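Superantigen-like protein SSL10 (PDB 6LWT) probably binds the Fc region of human IgG to block C1q binding and classical complement activation, and probably inhibits plasma clotting by binding prothrombin and another coagulation factor. Local coordinates at residues Asp14-Tyr19 with Tyr151-Lys156; Asp137-Arg141 with Leu172-Leu178. Residues are numbered along the deposited sequence.

The first helix, 14-22, is followed by the OB-fold strands, then by the beta-grasp domain and its long helix 133-148. Contact 2 opens on that helix at 137-141. Just past the helix, the loop 151-156 returns to the N-terminal helix and closes contact 1, with 131 residues between its segments. The chain then forms strands 159-164 and 169-173, and segment 172-178 closes contact 2, with 30 residues between. The contacts therefore cross. Their centres lie about 11 Å apart, and Tyr151 of contact 1 joins them by probable hydrogen bonds to Arg141 and Leu174. Contact 1 sets the N-terminal helix on the beta-grasp domain; contact 2 joins that domain's helix to the end of strand 169-173.

Contact 1: residues Asp14-Tyr19 with Tyr151-Lys156; sequences DKEALY and YKTISK
Segment 14-19 is the first part of a regular alpha helix, with Leu18 N to Asp14 O at 2.9 Å and Tyr19 N to Lys15 O at 3.0 Å. Segment 151-156 is an irregular loop that folds back on itself. Tyr151 has positive phi (66/-3), and its N makes a weak 3.3 Å hydrogen bond to Ile154 O. The closest CA pair is Tyr19 to Tyr151, 5.3 Å. Asp14 OD2 is 4.1 Å from Lys156 NZ, too far for a salt bridge. Lys15 extends along the loop with chi1 and chi2 both t; its CE is 3.6 Å from both Tyr151 O and Ile154 O. Its CB packs on Lys156 CD at 4.1 Å. Leu18 (mt) points toward the loop. Its CB lies 3.7 Å from the centroid of the Tyr151 ring, 9° off the normal, a CH-pi contact, and its CD1 meets Lys156 CD at 3.9 Å. Tyr19 (chi1 t) sets CB against Tyr151 CB at 3.8 Å. Its OH accepts a weak 3.1 Å hydrogen bond from Lys152 NZ. The Tyr151 ring (chi1 m) touches Ile145 of helix 133-148, and its OH hydrogen-bonds to Leu174 O and Arg141 NH2. This is helix-on-loop packing between the N-terminal helix and the beta-grasp domain. Tyrosine, leucine and lysine methylenes make most of it. With one weak hydrogen bond and no salt bridge, van der Waals and CH-pi packing dominate.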
loop_
_atom_site.group_PDB
_atom_site.type_symbol
_atom_site.label_atom_id
_atom_site.label_comp_id
_atom_site.label_asym_id
_atom_site.label_seq_id
_atom_site.Cartn_x
_atom_site.Cartn_y
_atom_site.Cartn_z
ATOM N N ASP A 14 -16.637 4.252 -10.330
ATOM C CA ASP A 14 -15.241 3.906 -10.041
ATOM C C ASP A 14 -14.699 4.727 -8.868
ATOM O O ASP A 14 -14.021 4.187 -8.005
ATOM C CB ASP A 14 -14.330 4.049 -11.261
ATOM C CG ASP A 14 -12.952 3.455 -11.018
ATOM O OD1 ASP A 14 -12.857 2.462 -10.262
ATOM O OD2 ASP A 14 -11.960 3.974 -11.569
ATOM N N LYS A 15 -15.033 6.010 -8.827
ATOM C CA LYS A 15 -14.707 6.851 -7.674
ATOM C C LYS A 15 -15.243 6.282 -6.359
ATOM O O LYS A 15 -14.516 6.251 -5.366
ATOM C CB LYS A 15 -15.218 8.263 -7.888
ATOM C CG LYS A 15 -14.788 9.249 -6.817
ATOM C CD LYS A 15 -15.147 10.668 -7.242
ATOM C CE LYS A 15 -15.737 11.489 -6.115
ATOM N NZ LYS A 15 -17.127 11.055 -5.835
ATOM N N GLU A 16 -16.499 5.826 -6.343
ATOM C CA GLU A 16 -17.062 5.204 -5.147
ATOM C C GLU A 16 -16.359 3.877 -4.803
ATOM O O GLU A 16 -16.100 3.593 -3.641
ATOM C CB GLU A 16 -18.580 4.983 -5.307
ATOM C CG GLU A 16 -19.282 4.484 -4.041
ATOM C CD GLU A 16 -19.116 5.386 -2.824
ATOM O OE1 GLU A 16 -19.064 6.633 -2.990
ATOM O OE2 GLU A 16 -19.058 4.845 -1.695
ATOM N N ALA A 17 -16.042 3.084 -5.818
ATOM C CA ALA A 17 -15.312 1.840 -5.611
ATOM C C ALA A 17 -13.935 2.105 -4.983
ATOM O O ALA A 17 -13.505 1.369 -4.107
ATOM C CB ALA A 17 -15.149 1.091 -6.922
ATOM N N LEU A 18 -13.269 3.170 -5.413
ATOM C CA LEU A 18 -11.976 3.553 -4.817
ATOM C C LEU A 18 -12.123 3.995 -3.373
ATOM O O LEU A 18 -11.333 3.594 -2.521
ATOM C CB LEU A 18 -11.276 4.622 -5.670
ATOM C CG LEU A 18 -10.791 4.137 -7.045
ATOM C CD1 LEU A 18 -10.476 5.289 -7.988
ATOM C CD2 LEU A 18 -9.573 3.235 -6.888
ATOM N N TYR A 19 -13.168 4.783 -3.090
ATOM C CA TYR A 19 -13.452 5.220 -1.736
ATOM C C TYR A 19 -13.642 4.028 -0.796
ATOM O O TYR A 19 -13.071 3.968 0.301
ATOM C CB TYR A 19 -14.703 6.125 -1.724
ATOM C CG TYR A 19 -15.152 6.440 -0.330
ATOM C CD1 TYR A 19 -14.376 7.243 0.492
ATOM C CD2 TYR A 19 -16.340 5.927 0.176
ATOM C CE1 TYR A 19 -14.756 7.514 1.790
ATOM C CE2 TYR A 19 -16.741 6.193 1.479
ATOM C CZ TYR A 19 -15.944 6.986 2.286
ATOM O OH TYR A 19 -16.320 7.276 3.580
ATOM N N TYR A 151 -11.697 11.149 -3.194
ATOM C CA TYR A 151 -12.804 10.215 -3.527
ATOM C C TYR A 151 -14.128 10.467 -2.774
ATOM O O TYR A 151 -15.104 9.754 -3.002
ATOM C CB TYR A 151 -12.419 8.747 -3.295
ATOM C CG TYR A 151 -11.100 8.270 -3.860
ATOM C CD1 TYR A 151 -10.690 8.639 -5.130
ATOM C CD2 TYR A 151 -10.292 7.387 -3.137
ATOM C CE1 TYR A 151 -9.497 8.167 -5.663
ATOM C CE2 TYR A 151 -9.096 6.900 -3.665
ATOM C CZ TYR A 151 -8.710 7.295 -4.932
ATOM O OH TYR A 151 -7.544 6.840 -5.492
ATOM N N LYS A 152 -14.156 11.435 -1.869
ATOM C CA LYS A 152 -15.312 11.687 -1.017
ATOM C C LYS A 152 -15.923 13.008 -1.442
ATOM O O LYS A 152 -17.074 13.058 -1.831
ATOM C CB LYS A 152 -14.898 11.714 0.460
ATOM C CG LYS A 152 -16.045 11.515 1.435
ATOM C CD LYS A 152 -15.670 11.955 2.845
ATOM C CE LYS A 152 -16.805 11.708 3.824
ATOM N NZ LYS A 152 -16.857 10.282 4.253
ATOM N N THR A 153 -15.142 14.079 -1.367
ATOM C CA THR A 153 -15.611 15.411 -1.707
ATOM C C THR A 153 -14.843 16.043 -2.871
ATOM O O THR A 153 -15.244 17.086 -3.369
ATOM C CB THR A 153 -15.539 16.310 -0.455
ATOM O OG1 THR A 153 -14.192 16.349 0.033
ATOM C CG2 THR A 153 -16.478 15.756 0.668
ATOM N N ILE A 154 -13.737 15.428 -3.303
ATOM C CA ILE A 154 -12.998 15.881 -4.466
ATOM C C ILE A 154 -12.824 14.702 -5.412
ATOM O O ILE A 154 -13.043 13.550 -5.033
ATOM C CB ILE A 154 -11.637 16.507 -4.077
ATOM C CG1 ILE A 154 -10.677 15.480 -3.465
ATOM C CG2 ILE A 154 -11.851 17.643 -3.069
ATOM C CD1 ILE A 154 -9.263 15.990 -3.328
ATOM N N SER A 155 -12.404 14.994 -6.625
ATOM C CA SER A 155 -12.328 13.980 -7.666
ATOM C C SER A 155 -11.192 12.969 -7.455
ATOM O O SER A 155 -10.282 13.181 -6.656
ATOM C CB SER A 155 -12.159 14.634 -9.024
ATOM O OG SER A 155 -10.810 14.988 -9.237
ATOM N N LYS A 156 -11.255 11.889 -8.232
ATOM C CA LYS A 156 -10.186 10.901 -8.273
ATOM C C LYS A 156 -9.018 11.303 -9.178
ATOM O O LYS A 156 -8.051 10.556 -9.258
ATOM C CB LYS A 156 -10.738 9.526 -8.682
ATOM C CG LYS A 156 -11.232 9.406 -10.119
ATOM C CD LYS A 156 -11.976 8.089 -10.315
ATOM C CE LYS A 156 -12.803 8.085 -11.590
ATOM N NZ LYS A 156 -11.927 7.933 -12.779
#

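Contact 2: residues Asp137-Arg141 with Leu172-Leu178; sequences DYKLR and LDLRSKL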
loop_
_atom_site.group_PDB
_atom_site.type_symbol
_atom_site.label_atom_id
_atom_site.label_comp_id
_atom_site.label_asym_id
_atom_site.label_seq_id
_atom_site.Cartn_x
_atom_site.Cartn_y
_atom_site.Cartn_z
ATOM N N ASP A 137 1.130 2.937 -0.702
ATOM C CA ASP A 137 -0.001 3.357 -1.529
ATOM C C ASP A 137 -1.274 3.485 -0.700
ATOM O O ASP A 137 -1.917 4.543 -0.692
ATOM C CB ASP A 137 -0.212 2.367 -2.675
ATOM C CG ASP A 137 -1.486 2.622 -3.456
ATOM O OD1 ASP A 137 -1.565 3.637 -4.193
ATOM O OD2 ASP A 137 -2.420 1.787 -3.349
ATOM N N TYR A 138 -1.617 2.415 -0.002
ATOM C CA TYR A 138 -2.844 2.386 0.790
ATOM C C TYR A 138 -2.892 3.477 1.853
ATOM O O TYR A 138 -3.881 4.208 1.951
ATOM C CB TYR A 138 -3.047 1.027 1.452
ATOM C CG TYR A 138 -4.440 0.872 2.022
ATOM C CD1 TYR A 138 -4.773 1.394 3.276
ATOM C CD2 TYR A 138 -5.430 0.220 1.298
ATOM C CE1 TYR A 138 -6.054 1.264 3.782
ATOM C CE2 TYR A 138 -6.716 0.086 1.798
ATOM C CZ TYR A 138 -7.016 0.597 3.030
ATOM O OH TYR A 138 -8.295 0.450 3.511
ATOM N N LYS A 139 -1.841 3.570 2.655
ATOM C CA LYS A 139 -1.840 4.520 3.747
ATOM C C LYS A 139 -1.790 5.969 3.251
ATOM O O LYS A 139 -2.400 6.835 3.869
ATOM C CB LYS A 139 -0.701 4.258 4.707
ATOM C CG LYS A 139 -0.939 3.023 5.546
ATOM C CD LYS A 139 0.189 2.830 6.529
ATOM C CE LYS A 139 -0.201 1.791 7.558
ATOM N NZ LYS A 139 0.872 1.652 8.568
ATOM N N LEU A 140 -1.062 6.220 2.161
ATOM C CA LEU A 140 -1.078 7.549 1.548
ATOM C C LEU A 140 -2.495 7.914 1.064
ATOM O O LEU A 140 -2.964 9.035 1.309
ATOM C CB LEU A 140 -0.061 7.663 0.414
ATOM C CG LEU A 140 1.396 7.837 0.865
ATOM C CD1 LEU A 140 2.365 7.647 -0.298
ATOM C CD2 LEU A 140 1.575 9.208 1.516
ATOM N N ARG A 141 -3.194 6.979 0.421
ATOM C CA ARG A 141 -4.544 7.290 -0.035
ATOM C C ARG A 141 -5.511 7.509 1.108
ATOM O O ARG A 141 -6.311 8.452 1.059
ATOM C CB ARG A 141 -5.084 6.261 -1.019
ATOM C CG ARG A 141 -4.232 6.206 -2.268
ATOM C CD ARG A 141 -4.962 5.549 -3.417
ATOM N NE ARG A 141 -4.037 4.913 -4.379
ATOM C CZ ARG A 141 -4.328 4.650 -5.651
ATOM N NH1 ARG A 141 -3.431 4.022 -6.397
ATOM N NH2 ARG A 141 -5.512 4.980 -6.181
ATOM N N LEU A 172 2.076 7.025 -8.861
ATOM C CA LEU A 172 0.782 6.363 -8.660
ATOM C C LEU A 172 -0.360 7.188 -9.216
ATOM O O LEU A 172 -0.422 8.408 -9.009
ATOM C CB LEU A 172 0.529 6.139 -7.181
ATOM C CG LEU A 172 1.623 5.397 -6.431
ATOM C CD1 LEU A 172 1.378 5.459 -4.938
ATOM C CD2 LEU A 172 1.674 3.962 -6.893
ATOM N N ASP A 173 -1.257 6.519 -9.938
ATOM C CA ASP A 173 -2.423 7.167 -10.514
ATOM C C ASP A 173 -3.618 6.986 -9.569
ATOM O O ASP A 173 -4.110 5.878 -9.377
ATOM C CB ASP A 173 -2.715 6.545 -11.877
ATOM C CG ASP A 173 -3.799 7.288 -12.658
ATOM O OD1 ASP A 173 -4.451 8.237 -12.134
ATOM O OD2 ASP A 173 -3.983 6.891 -13.831
ATOM N N LEU A 174 -4.103 8.084 -8.998
ATOM C CA LEU A 174 -5.244 8.032 -8.086
ATOM C C LEU A 174 -6.576 7.723 -8.797
ATOM O O LEU A 174 -7.541 7.385 -8.131
ATOM C CB LEU A 174 -5.367 9.308 -7.246
ATOM C CG LEU A 174 -4.128 9.608 -6.379
ATOM C CD1 LEU A 174 -4.295 10.978 -5.757
ATOM C CD2 LEU A 174 -3.941 8.529 -5.329
ATOM N N ARG A 175 -6.604 7.769 -10.124
ATOM C CA ARG A 175 -7.813 7.409 -10.870
ATOM C C ARG A 175 -8.096 5.900 -10.919
ATOM O O ARG A 175 -9.181 5.507 -11.325
ATOM C CB ARG A 175 -7.759 7.945 -12.285
ATOM C CG ARG A 175 -7.544 9.451 -12.397
ATOM C CD ARG A 175 -7.313 9.864 -13.846
ATOM N NE ARG A 175 -6.106 9.224 -14.385
ATOM C CZ ARG A 175 -5.712 9.293 -15.654
ATOM N NH1 ARG A 175 -6.400 10.002 -16.545
ATOM N NH2 ARG A 175 -4.613 8.654 -16.033
ATOM N N SER A 176 -7.145 5.064 -10.521
ATOM C CA SER A 176 -7.420 3.641 -10.398
ATOM C C SER A 176 -6.748 2.999 -9.203
ATOM O O SER A 176 -5.868 3.588 -8.540
ATOM C CB SER A 176 -7.017 2.921 -11.683
ATOM O OG SER A 176 -5.699 3.242 -12.026
ATOM N N LYS A 177 -7.161 1.766 -8.945
ATOM C CA LYS A 177 -6.565 0.977 -7.867
ATOM C C LYS A 177 -5.133 0.635 -8.243
ATOM O O LYS A 177 -4.831 0.439 -9.416
ATOM C CB LYS A 177 -7.366 -0.303 -7.609
ATOM C CG LYS A 177 -7.148 -0.867 -6.215
ATOM C CD LYS A 177 -7.369 -2.381 -6.076
ATOM C CE LYS A 177 -8.824 -2.773 -5.972
ATOM N NZ LYS A 177 -8.971 -4.237 -5.700
ATOM N N LEU A 178 -4.235 0.557 -7.260
ATOM C CA LEU A 178 -2.903 0.009 -7.538
ATOM C C LEU A 178 -3.087 -1.400 -8.109
ATOM O O LEU A 178 -3.910 -2.147 -7.619
ATOM C CB LEU A 178 -2.051 -0.074 -6.273
ATOM C CG LEU A 178 -0.610 -0.554 -6.437
ATOM C CD1 LEU A 178 0.212 0.429 -7.247
ATOM C CD2 LEU A 178 0.031 -0.744 -5.077
#
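Arg141 lays its guanidinium against Leu174, whose CD2 sits over one face of the group and 3.7 Å from Arg141 CD. The arginine reaches from helix 133-148 into the bend that follows strand 169-173. At the edge of the guanidinium, Arg141 NH2 donates a 2.8 Å hydrogen bond to Ser176 O, and Arg141 NH1 adds a weak one of 3.3 Å to the same oxygen. Asp137, one helical turn earlier, holds the group from its own helix: Arg141 NE is 2.8 Å and NH1 2.9 Å from Asp137 OD1, a salt bridge. The other carboxylate oxygen, Asp137 OD2, hydrogen-bonds to the hydroxyl of Tyr22, which also hydrogen-bonds to Leu178 N. Two leucines pack against the aspartate. Leu172 CD1 lies 3.5 Å from Asp137 OD1, and Leu178 CB lies 3.5 Å from Asp137 OD2. The bend is a type I turn from Asp173 to Ser176. Within it Asp173 OD1 accepts from Arg175 N at 3.0 Å, an Asx turn, and Asp173 OD2 forms a salt bridge with Arg175 NH2 at 2.9 Å. Tyr151 OH hydrogen-bonds to both Arg141 NH2 and Leu174 O, which links this site to contact 1. The arrangement joins the helix of the beta-grasp domain to the end of strand 169-173, at one edge of the five-stranded sheet within this chain. A buried arginine is thus met by a carboxylate, a main-chain carbonyl and a tyrosine hydroxyl, so its charge is balanced and its polar groups bridge helix and turn in a site lined by Leu172, Leu174, Leu178 and Tyr22.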